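Local coordinates for DNA mismatch repair protein PMS1 (Saccharomyces cerevisiae, PDB 3H4L) that probably binds and hydrolyses ATP through its GHKL-type N-terminal domain to drive DNA mismatch repair in yeast, at residues B[63-71]-B[115-125]; B[15-23]-B[100-108]. All coordinates share one frame; numbering follows the deposited sequence.

Interaction 1 of 2, residues B[63-71]-B[115-125]; sequences GDGIDPSNY and TTTSPPKADKL. With ANP (phosphoaminophosphonic acid-adenylate ester), chain E.
With chi1 at -170°, Thr115 turns OG1 away from its own backbone N and toward the amide of Ile66, while CG2 falls between N and the carbonyl carbon and faces the ring of Tyr71. Tyr71 has CG beside its backbone N, and this swings the ring toward the strands. The Ile66 N-H meets Thr115 OG1 at 2.9 Å in a nearly straight bond of 160°, tying the loop to the strand. On the Tyr71 ring, Leu125 CD1 lies over one face, 3.7 Å from the centroid, in a CH-pi contact; Pro68 CA of the same loop covers the opposite face, and Thr115 CG2 comes up obliquely to Tyr71 CE2 at 3.5 Å. At the ring edge, Tyr71 OH donates to Asp123 OD2 at 2.6 Å, reaching the anti side of a carboxylate whose plane stands 80° from that of the ring. A phenylalanine in place of Tyr71 would probably leave the buried Asp123 carboxylate without this donor. Thr117 lays CG2 along the Ile66 carbonyl, and a water held by Ile66 O at 3.0 Å also sits 2.9 Å from Thr117 OG1. On the nucleotide side, Ile66 CG1 reaches N3 of the adenine at 3.4 Å. Gly65, with positive phi, belongs to the Asp-X-Gly-X-Gly motif of GHKL ATPases. The loop follows strand 56-61 and packs on the hairpin of strands 110-116 and 121-127, with Ile133 of strand 133-140 also touching Tyr71 and Val113 of strand 110-116 lying against Ile66.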
loop_
_atom_site.group_PDB
_atom_site.type_symbol
_atom_site.label_atom_id
_atom_site.label_comp_id
_atom_site.label_asym_id
_atom_site.label_seq_id
_atom_site.Cartn_x
_atom_site.Cartn_y
_atom_site.Cartn_z
ATOM N N GLY B 63 -6.723 7.391 21.309
ATOM C CA GLY B 63 -7.716 7.125 22.329
ATOM C C GLY B 63 -7.306 7.552 23.725
ATOM O O GLY B 63 -6.317 8.252 23.921
ATOM N N ASP B 64 -8.078 7.096 24.703
ATOM C CA ASP B 64 -7.854 7.423 26.104
ATOM C C ASP B 64 -6.556 6.898 26.697
ATOM O O ASP B 64 -6.159 7.337 27.772
ATOM C CB ASP B 64 -9.034 6.922 26.936
ATOM C CG ASP B 64 -10.353 7.515 26.479
ATOM O OD1 ASP B 64 -11.414 7.007 26.890
ATOM O OD2 ASP B 64 -10.322 8.499 25.709
ATOM N N GLY B 65 -5.891 5.969 26.015
ATOM C CA GLY B 65 -4.643 5.439 26.545
ATOM C C GLY B 65 -4.860 4.460 27.686
ATOM O O GLY B 65 -5.988 4.240 28.107
ATOM N N ILE B 66 -3.780 3.881 28.201
ATOM C CA ILE B 66 -3.874 2.897 29.277
ATOM C C ILE B 66 -3.468 3.463 30.634
ATOM O O ILE B 66 -2.417 4.079 30.761
ATOM C CB ILE B 66 -2.953 1.681 28.989
ATOM C CG1 ILE B 66 -3.265 1.098 27.611
ATOM C CG2 ILE B 66 -3.121 0.621 30.077
ATOM C CD1 ILE B 66 -2.166 0.189 27.080
ATOM N N ASP B 67 -4.284 3.231 31.654
ATOM C CA ASP B 67 -3.959 3.721 32.981
ATOM C C ASP B 67 -2.676 3.059 33.485
ATOM O O ASP B 67 -2.560 1.838 33.499
ATOM C CB ASP B 67 -5.113 3.428 33.940
ATOM C CG ASP B 67 -4.872 3.975 35.343
ATOM O OD1 ASP B 67 -5.872 4.351 35.990
ATOM O OD2 ASP B 67 -3.706 4.015 35.810
ATOM N N PRO B 68 -1.695 3.867 33.913
ATOM C CA PRO B 68 -0.419 3.358 34.420
ATOM C C PRO B 68 -0.570 2.268 35.468
ATOM O O PRO B 68 0.325 1.433 35.626
ATOM C CB PRO B 68 0.249 4.606 34.996
ATOM C CG PRO B 68 -0.240 5.677 34.092
ATOM C CD PRO B 68 -1.713 5.341 33.945
ATOM N N SER B 69 -1.689 2.276 36.187
ATOM C CA SER B 69 -1.910 1.283 37.230
ATOM C C SER B 69 -2.211 -0.081 36.637
ATOM O O SER B 69 -2.079 -1.091 37.325
ATOM C CB SER B 69 -3.058 1.704 38.145
ATOM O OG SER B 69 -4.276 1.785 37.432
ATOM N N ASN B 70 -2.599 -0.101 35.361
ATOM C CA ASN B 70 -2.932 -1.345 34.671
ATOM C C ASN B 70 -1.743 -1.991 33.968
ATOM O O ASN B 70 -1.791 -3.170 33.631
ATOM C CB ASN B 70 -4.064 -1.108 33.655
ATOM C CG ASN B 70 -5.438 -0.991 34.317
ATOM O OD1 ASN B 70 -6.457 -0.823 33.647
ATOM N ND2 ASN B 70 -5.465 -1.086 35.639
ATOM N N TYR B 71 -0.683 -1.219 33.743
ATOM C CA TYR B 71 0.522 -1.722 33.078
ATOM C C TYR B 71 0.872 -3.142 33.490
ATOM O O TYR B 71 0.985 -4.041 32.663
ATOM C CB TYR B 71 1.736 -0.848 33.416
ATOM C CG TYR B 71 1.804 0.513 32.757
ATOM C CD1 TYR B 71 2.834 1.404 33.076
ATOM C CD2 TYR B 71 0.845 0.924 31.828
ATOM C CE1 TYR B 71 2.904 2.668 32.492
ATOM C CE2 TYR B 71 0.907 2.187 31.239
ATOM C CZ TYR B 71 1.940 3.052 31.581
ATOM O OH TYR B 71 1.998 4.314 31.036
ATOM N N THR B 115 2.156 4.052 25.554
ATOM C CA THR B 115 0.897 4.709 25.892
ATOM C C THR B 115 0.970 5.937 26.812
ATOM O O THR B 115 2.013 6.258 27.376
ATOM C CB THR B 115 -0.067 3.669 26.531
ATOM O OG1 THR B 115 -1.379 4.231 26.665
ATOM C CG2 THR B 115 0.448 3.247 27.908
ATOM N N THR B 116 -0.161 6.620 26.951
ATOM C CA THR B 116 -0.238 7.786 27.813
ATOM C C THR B 116 -1.654 8.281 28.091
ATOM O O THR B 116 -2.469 8.452 27.173
ATOM C CB THR B 116 0.540 8.969 27.242
ATOM O OG1 THR B 116 0.479 10.052 28.176
ATOM C CG2 THR B 116 -0.071 9.432 25.918
ATOM N N THR B 117 -1.925 8.519 29.371
ATOM C CA THR B 117 -3.210 9.034 29.821
ATOM C C THR B 117 -2.946 10.452 30.296
ATOM O O THR B 117 -3.765 11.057 30.993
ATOM C CB THR B 117 -3.743 8.239 31.005
ATOM O OG1 THR B 117 -2.731 8.175 32.020
ATOM C CG2 THR B 117 -4.127 6.835 30.566
ATOM N N SER B 118 -1.781 10.967 29.915
ATOM C CA SER B 118 -1.360 12.304 30.305
ATOM C C SER B 118 -0.242 12.765 29.374
ATOM O O SER B 118 0.922 12.848 29.779
ATOM C CB SER B 118 -0.860 12.278 31.751
ATOM O OG SER B 118 -0.449 13.565 32.188
ATOM N N PRO B 119 -0.586 13.086 28.116
ATOM C CA PRO B 119 0.403 13.533 27.134
ATOM C C PRO B 119 1.132 14.788 27.611
ATOM O O PRO B 119 0.567 15.591 28.358
ATOM C CB PRO B 119 -0.445 13.777 25.894
ATOM C CG PRO B 119 -1.731 14.256 26.471
ATOM C CD PRO B 119 -1.954 13.311 27.618
ATOM N N PRO B 120 2.400 14.968 27.198
ATOM C CA PRO B 120 3.177 14.078 26.330
ATOM C C PRO B 120 4.035 13.065 27.094
ATOM O O PRO B 120 4.860 12.375 26.491
ATOM C CB PRO B 120 4.031 15.056 25.543
ATOM C CG PRO B 120 4.421 16.016 26.614
ATOM C CD PRO B 120 3.103 16.255 27.359
ATOM N N LYS B 121 3.863 12.991 28.413
ATOM C CA LYS B 121 4.629 12.031 29.200
ATOM C C LYS B 121 4.081 10.674 28.814
ATOM O O LYS B 121 2.872 10.464 28.843
ATOM C CB LYS B 121 4.441 12.249 30.708
ATOM C CG LYS B 121 5.038 11.126 31.560
ATOM C CD LYS B 121 5.156 11.516 33.025
ATOM C CE LYS B 121 5.851 10.432 33.849
ATOM N NZ LYS B 121 4.986 9.238 34.098
ATOM N N ALA B 122 4.961 9.756 28.442
ATOM C CA ALA B 122 4.508 8.440 28.031
ATOM C C ALA B 122 5.462 7.340 28.444
ATOM O O ALA B 122 6.582 7.603 28.894
ATOM C CB ALA B 122 4.304 8.410 26.517
ATOM N N ASP B 123 5.003 6.105 28.281
ATOM C CA ASP B 123 5.800 4.939 28.619
ATOM C C ASP B 123 5.835 3.939 27.470
ATOM O O ASP B 123 4.922 3.883 26.642
ATOM C CB ASP B 123 5.228 4.254 29.864
ATOM C CG ASP B 123 5.294 5.130 31.093
ATOM O OD1 ASP B 123 6.421 5.381 31.595
ATOM O OD2 ASP B 123 4.216 5.569 31.546
ATOM N N LYS B 124 6.911 3.164 27.420
ATOM C CA LYS B 124 7.075 2.135 26.415
ATOM C C LYS B 124 7.211 0.878 27.228
ATOM O O LYS B 124 8.080 0.785 28.091
ATOM C CB LYS B 124 8.333 2.368 25.594
ATOM C CG LYS B 124 8.607 1.279 24.578
ATOM C CD LYS B 124 9.361 1.845 23.397
ATOM C CE LYS B 124 10.249 0.796 22.786
ATOM N NZ LYS B 124 11.188 0.322 23.838
ATOM N N LEU B 125 6.334 -0.082 26.969
ATOM C CA LEU B 125 6.338 -1.335 27.707
ATOM C C LEU B 125 6.654 -2.539 26.827
ATOM O O LEU B 125 6.162 -2.649 25.708
ATOM C CB LEU B 125 4.977 -1.530 28.369
ATOM C CG LEU B 125 4.526 -0.384 29.276
ATOM C CD1 LEU B 125 3.019 -0.422 29.437
ATOM C CD2 LEU B 125 5.222 -0.493 30.622
HETATM P PG ANP E . -12.307 -7.834 24.350
HETATM O O1G ANP E . -11.125 -7.754 23.476
HETATM O O2G ANP E . -13.306 -6.842 24.030
HETATM O O3G ANP E . -12.953 -9.192 24.424
HETATM P PB ANP E . -10.658 -6.432 26.220
HETATM O O1B ANP E . -10.822 -6.071 27.657
HETATM O O2B ANP E . -10.575 -5.325 25.285
HETATM N N3B ANP E . -11.786 -7.506 25.844
HETATM P PA ANP E . -7.975 -7.105 25.311
HETATM O O1A ANP E . -8.360 -6.832 23.941
HETATM O O2A ANP E . -6.963 -8.160 25.611
HETATM O O3A ANP E . -9.314 -7.277 26.166
HETATM O "O5'" ANP E . -7.206 -5.855 25.932
HETATM C "C5'" ANP E . -7.586 -5.500 27.207
HETATM C "C4'" ANP E . -7.116 -4.370 28.038
HETATM O "O4'" ANP E . -5.962 -3.745 27.448
HETATM C "C3'" ANP E . -8.293 -3.479 27.831
HETATM O "O3'" ANP E . -9.343 -3.833 28.738
HETATM C "C2'" ANP E . -7.687 -2.112 27.960
HETATM O "O2'" ANP E . -7.758 -1.754 29.327
HETATM C "C1'" ANP E . -6.256 -2.358 27.381
HETATM N N9 ANP E . -5.989 -1.979 25.961
HETATM C C8 ANP E . -5.688 -2.743 24.845
HETATM N N7 ANP E . -5.504 -2.103 23.729
HETATM C C5 ANP E . -5.696 -0.788 24.108
HETATM C C6 ANP E . -5.657 0.482 23.414
HETATM N N6 ANP E . -5.380 0.556 22.118
HETATM N N1 ANP E . -5.904 1.673 24.097
HETATM C C2 ANP E . -6.194 1.647 25.444
HETATM N N3 ANP E . -6.253 0.507 26.190
HETATM C C4 ANP E . -6.009 -0.676 25.475
HETATM O O HOH W 1 -0.700 6.487 30.743
#

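Interaction 2 of 2, residues B[15-23]-B[100-108]; sequences HRITSGQVI and EALSSLCGI. With ANP (phosphoaminophosphonic acid-adenylate ester), chain E.
The imidazole of His15 presents its edge to helix 101-107: the carbonyl oxygen of Ser103 lies in the ring plane, 3.5 Å from CE1, and Gly107 CA approaches NE2 obliquely at the same distance. Both ring nitrogens are engaged with other residues, ND1 with Lys77 and NE2 with the carbonyl of Met129, which fixes the rotation of the ring. Because Gly107 has no side chain, the His15 ring and the Ser19 hydroxyl can both settle close to its backbone. Helices 15-22 and 101-107 cross at -124° with axes 8.0 Å apart, and their backbones come nearest at Ser19 and Ser104, CA to CA 4.2 Å; Ser19 CB rests 3.3 Å from Ser104 O. The hydroxyl of Ser19 turns back to its own helix, within bonding distance of the carbonyls of both His15 and Arg16. Ser104 OG, weakly bonded to Glu100 O, sits against Val22 CB at 3.1 Å, with both methyls close by. Ile23 CG1 lies 4.0 Å from Leu105 CD2, the two side chains crossing at about a right angle, and Ile108 CD1 meets Ile23 CB. Ile108 CG2 comes up to the carbonyl oxygen of Arg16. At the other end of the second helix, Leu102 N donates to O2A of the nucleotide at 2.9 Å. Segments 15-23 and 100-108 share no hydrogen bond: small residues bring the backbones close, aliphatic chains fill the sides, and the serine hydroxyls and His15 nitrogens find partners in their own helix or in flanking loops. This is close steric packing, behind a helix whose N-terminal end probably helps balance the alpha-phosphate charge.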
loop_
_atom_site.group_PDB
_atom_site.type_symbol
_atom_site.label_atom_id
_atom_site.label_comp_id
_atom_site.label_asym_id
_atom_site.label_seq_id
_atom_site.Cartn_x
_atom_site.Cartn_y
_atom_site.Cartn_z
ATOM N N HIS B 15 0.038 -22.495 27.610
ATOM C CA HIS B 15 -0.233 -21.081 27.389
ATOM C C HIS B 15 0.054 -20.723 25.935
ATOM O O HIS B 15 -0.681 -19.960 25.326
ATOM C CB HIS B 15 0.608 -20.229 28.350
ATOM C CG HIS B 15 0.708 -18.784 27.965
ATOM N ND1 HIS B 15 -0.396 -17.999 27.708
ATOM C CD2 HIS B 15 1.789 -17.985 27.792
ATOM C CE1 HIS B 15 0.002 -16.778 27.391
ATOM N NE2 HIS B 15 1.322 -16.742 27.435
ATOM N N ARG B 16 1.106 -21.307 25.377
ATOM C CA ARG B 16 1.495 -21.045 23.995
ATOM C C ARG B 16 0.439 -21.517 23.009
ATOM O O ARG B 16 0.006 -20.773 22.120
ATOM C CB ARG B 16 2.806 -21.759 23.686
ATOM C CG ARG B 16 3.610 -21.095 22.594
ATOM C CD ARG B 16 4.850 -21.893 22.230
ATOM N NE ARG B 16 4.498 -22.974 21.329
ATOM C CZ ARG B 16 4.436 -24.251 21.678
ATOM N NH1 ARG B 16 4.717 -24.608 22.923
ATOM N NH2 ARG B 16 4.062 -25.158 20.778
ATOM N N ILE B 17 0.045 -22.774 23.173
ATOM C CA ILE B 17 -0.947 -23.416 22.329
ATOM C C ILE B 17 -2.314 -22.744 22.439
ATOM O O ILE B 17 -2.948 -22.461 21.418
ATOM C CB ILE B 17 -1.056 -24.914 22.699
ATOM C CG1 ILE B 17 0.279 -25.598 22.384
ATOM C CG2 ILE B 17 -2.207 -25.587 21.944
ATOM C CD1 ILE B 17 0.356 -27.011 22.894
ATOM N N THR B 18 -2.765 -22.482 23.665
ATOM C CA THR B 18 -4.061 -21.845 23.881
ATOM C C THR B 18 -4.096 -20.459 23.256
ATOM O O THR B 18 -5.045 -20.113 22.551
ATOM C CB THR B 18 -4.372 -21.667 25.365
ATOM O OG1 THR B 18 -4.177 -22.907 26.046
ATOM C CG2 THR B 18 -5.815 -21.215 25.553
ATOM N N SER B 19 -3.069 -19.656 23.516
ATOM C CA SER B 19 -3.067 -18.319 22.946
ATOM C C SER B 19 -3.043 -18.445 21.414
ATOM O O SER B 19 -3.539 -17.577 20.704
ATOM C CB SER B 19 -1.890 -17.495 23.495
ATOM O OG SER B 19 -0.652 -18.051 23.120
ATOM N N GLY B 20 -2.508 -19.559 20.920
ATOM C CA GLY B 20 -2.480 -19.803 19.485
ATOM C C GLY B 20 -3.890 -20.066 18.974
ATOM O O GLY B 20 -4.193 -19.854 17.808
ATOM N N GLN B 21 -4.768 -20.532 19.851
ATOM C CA GLN B 21 -6.152 -20.791 19.473
ATOM C C GLN B 21 -6.915 -19.466 19.488
ATOM O O GLN B 21 -7.983 -19.336 18.866
ATOM C CB GLN B 21 -6.806 -21.757 20.461
ATOM C CG GLN B 21 -6.363 -23.203 20.334
ATOM C CD GLN B 21 -6.857 -24.047 21.501
ATOM O OE1 GLN B 21 -7.891 -23.738 22.108
ATOM N NE2 GLN B 21 -6.129 -25.122 21.814
ATOM N N VAL B 22 -6.384 -18.483 20.213
ATOM C CA VAL B 22 -7.046 -17.186 20.265
ATOM C C VAL B 22 -6.673 -16.318 19.063
ATOM O O VAL B 22 -7.539 -15.728 18.430
ATOM C CB VAL B 22 -6.712 -16.441 21.555
ATOM C CG1 VAL B 22 -7.268 -15.038 21.493
ATOM C CG2 VAL B 22 -7.311 -17.188 22.745
ATOM N N ILE B 23 -5.383 -16.246 18.753
ATOM C CA ILE B 23 -4.931 -15.459 17.612
ATOM C C ILE B 23 -4.634 -16.439 16.479
ATOM O O ILE B 23 -3.497 -16.874 16.303
ATOM C CB ILE B 23 -3.654 -14.653 17.954
ATOM C CG1 ILE B 23 -3.859 -13.876 19.262
ATOM C CG2 ILE B 23 -3.317 -13.705 16.812
ATOM C CD1 ILE B 23 -5.122 -13.013 19.290
ATOM N N GLU B 100 -8.811 -11.574 26.301
ATOM C CA GLU B 100 -7.904 -12.658 25.971
ATOM C C GLU B 100 -6.877 -12.255 24.928
ATOM O O GLU B 100 -5.862 -12.931 24.747
ATOM C CB GLU B 100 -8.701 -13.850 25.431
ATOM C CG GLU B 100 -9.330 -14.713 26.489
ATOM C CD GLU B 100 -10.058 -15.894 25.895
ATOM O OE1 GLU B 100 -11.162 -15.686 25.343
ATOM O OE2 GLU B 100 -9.528 -17.029 25.971
ATOM N N ALA B 101 -7.134 -11.152 24.243
ATOM C CA ALA B 101 -6.242 -10.721 23.179
ATOM C C ALA B 101 -4.817 -10.391 23.589
ATOM O O ALA B 101 -3.887 -11.093 23.207
ATOM C CB ALA B 101 -6.855 -9.549 22.427
ATOM N N LEU B 102 -4.619 -9.328 24.352
ATOM C CA LEU B 102 -3.254 -8.992 24.705
ATOM C C LEU B 102 -2.573 -10.153 25.404
ATOM O O LEU B 102 -1.385 -10.410 25.198
ATOM C CB LEU B 102 -3.206 -7.730 25.577
ATOM C CG LEU B 102 -3.573 -6.422 24.879
ATOM C CD1 LEU B 102 -2.896 -5.288 25.616
ATOM C CD2 LEU B 102 -3.114 -6.429 23.436
ATOM N N SER B 103 -3.340 -10.864 26.216
ATOM C CA SER B 103 -2.816 -12.000 26.951
ATOM C C SER B 103 -2.339 -13.077 25.982
ATOM O O SER B 103 -1.366 -13.780 26.253
ATOM C CB SER B 103 -3.908 -12.564 27.858
ATOM O OG SER B 103 -3.323 -13.251 28.938
ATOM N N SER B 104 -3.032 -13.203 24.853
ATOM C CA SER B 104 -2.681 -14.195 23.839
ATOM C C SER B 104 -1.559 -13.733 22.904
ATOM O O SER B 104 -0.684 -14.525 22.545
ATOM C CB SER B 104 -3.917 -14.580 23.005
ATOM O OG SER B 104 -4.766 -15.468 23.711
ATOM N N LEU B 105 -1.581 -12.468 22.499
ATOM C CA LEU B 105 -0.537 -11.967 21.619
ATOM C C LEU B 105 0.821 -12.045 22.311
ATOM O O LEU B 105 1.862 -11.998 21.668
ATOM C CB LEU B 105 -0.843 -10.531 21.197
ATOM C CG LEU B 105 -1.979 -10.375 20.172
ATOM C CD1 LEU B 105 -2.563 -8.974 20.244
ATOM C CD2 LEU B 105 -1.460 -10.690 18.778
ATOM N N CYS B 106 0.811 -12.170 23.630
ATOM C CA CYS B 106 2.052 -12.283 24.387
ATOM C C CYS B 106 2.676 -13.656 24.220
ATOM O O CYS B 106 3.889 -13.792 24.051
ATOM C CB CYS B 106 1.780 -12.073 25.863
ATOM S SG CYS B 106 2.044 -10.417 26.320
ATOM N N GLY B 107 1.824 -14.671 24.294
ATOM C CA GLY B 107 2.278 -16.038 24.167
ATOM C C GLY B 107 2.774 -16.406 22.790
ATOM O O GLY B 107 3.791 -17.079 22.682
ATOM N N ILE B 108 2.091 -15.983 21.731
ATOM C CA ILE B 108 2.564 -16.357 20.407
ATOM C C ILE B 108 3.171 -15.257 19.538
ATOM O O ILE B 108 3.225 -15.394 18.313
ATOM C CB ILE B 108 1.467 -17.109 19.607
ATOM C CG1 ILE B 108 0.146 -16.338 19.625
ATOM C CG2 ILE B 108 1.291 -18.497 20.181
ATOM C CD1 ILE B 108 0.186 -15.036 18.864
HETATM P PG ANP E . -12.307 -7.834 24.350
HETATM O O1G ANP E . -11.125 -7.754 23.476
HETATM O O2G ANP E . -13.306 -6.842 24.030
HETATM O O3G ANP E . -12.953 -9.192 24.424
HETATM P PB ANP E . -10.658 -6.432 26.220
HETATM O O1B ANP E . -10.822 -6.071 27.657
HETATM O O2B ANP E . -10.575 -5.325 25.285
HETATM N N3B ANP E . -11.786 -7.506 25.844
HETATM P PA ANP E . -7.975 -7.105 25.311
HETATM O O1A ANP E . -8.360 -6.832 23.941
HETATM O O2A ANP E . -6.963 -8.160 25.611
HETATM O O3A ANP E . -9.314 -7.277 26.166
HETATM O "O5'" ANP E . -7.206 -5.855 25.932
HETATM C "C5'" ANP E . -7.586 -5.500 27.207
HETATM C "C4'" ANP E . -7.116 -4.370 28.038
HETATM O "O4'" ANP E . -5.962 -3.745 27.448
HETATM C "C3'" ANP E . -8.293 -3.479 27.831
HETATM O "O3'" ANP E . -9.343 -3.833 28.738
HETATM C "C2'" ANP E . -7.687 -2.112 27.960
HETATM O "O2'" ANP E . -7.758 -1.754 29.327
HETATM C "C1'" ANP E . -6.256 -2.358 27.381
HETATM N N9 ANP E . -5.989 -1.979 25.961
HETATM C C8 ANP E . -5.688 -2.743 24.845
HETATM N N7 ANP E . -5.504 -2.103 23.729
HETATM C C5 ANP E . -5.696 -0.788 24.108
HETATM C C6 ANP E . -5.657 0.482 23.414
HETATM N N6 ANP E . -5.380 0.556 22.118
HETATM N N1 ANP E . -5.904 1.673 24.097
HETATM C C2 ANP E . -6.194 1.647 25.444
HETATM N N3 ANP E . -6.253 0.507 26.190
HETATM C C4 ANP E . -6.009 -0.676 25.475
#

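Along the chain the segments alternate: 15-23 comes first, then 63-71, 100-108 and 115-125, so the two contacts interlock within one ATPase domain. Their centres lie about 23 Å apart and their nearest atoms about 6 Å apart without touching, yet both reach the same ATP analogue from different sides. Interaction 1 borders the adenine, whereas helix 101-107 in interaction 2 meets the alpha-phosphate. That helix runs on directly into strand 110-116 of the eight-stranded mixed sheet; the C-terminal end of that strand takes part in interaction 1. Two nucleotide-binding elements of the GHKL fold are thus each packed against other parts of the domain, consistent with a pocket assembled from distant pieces of sequence.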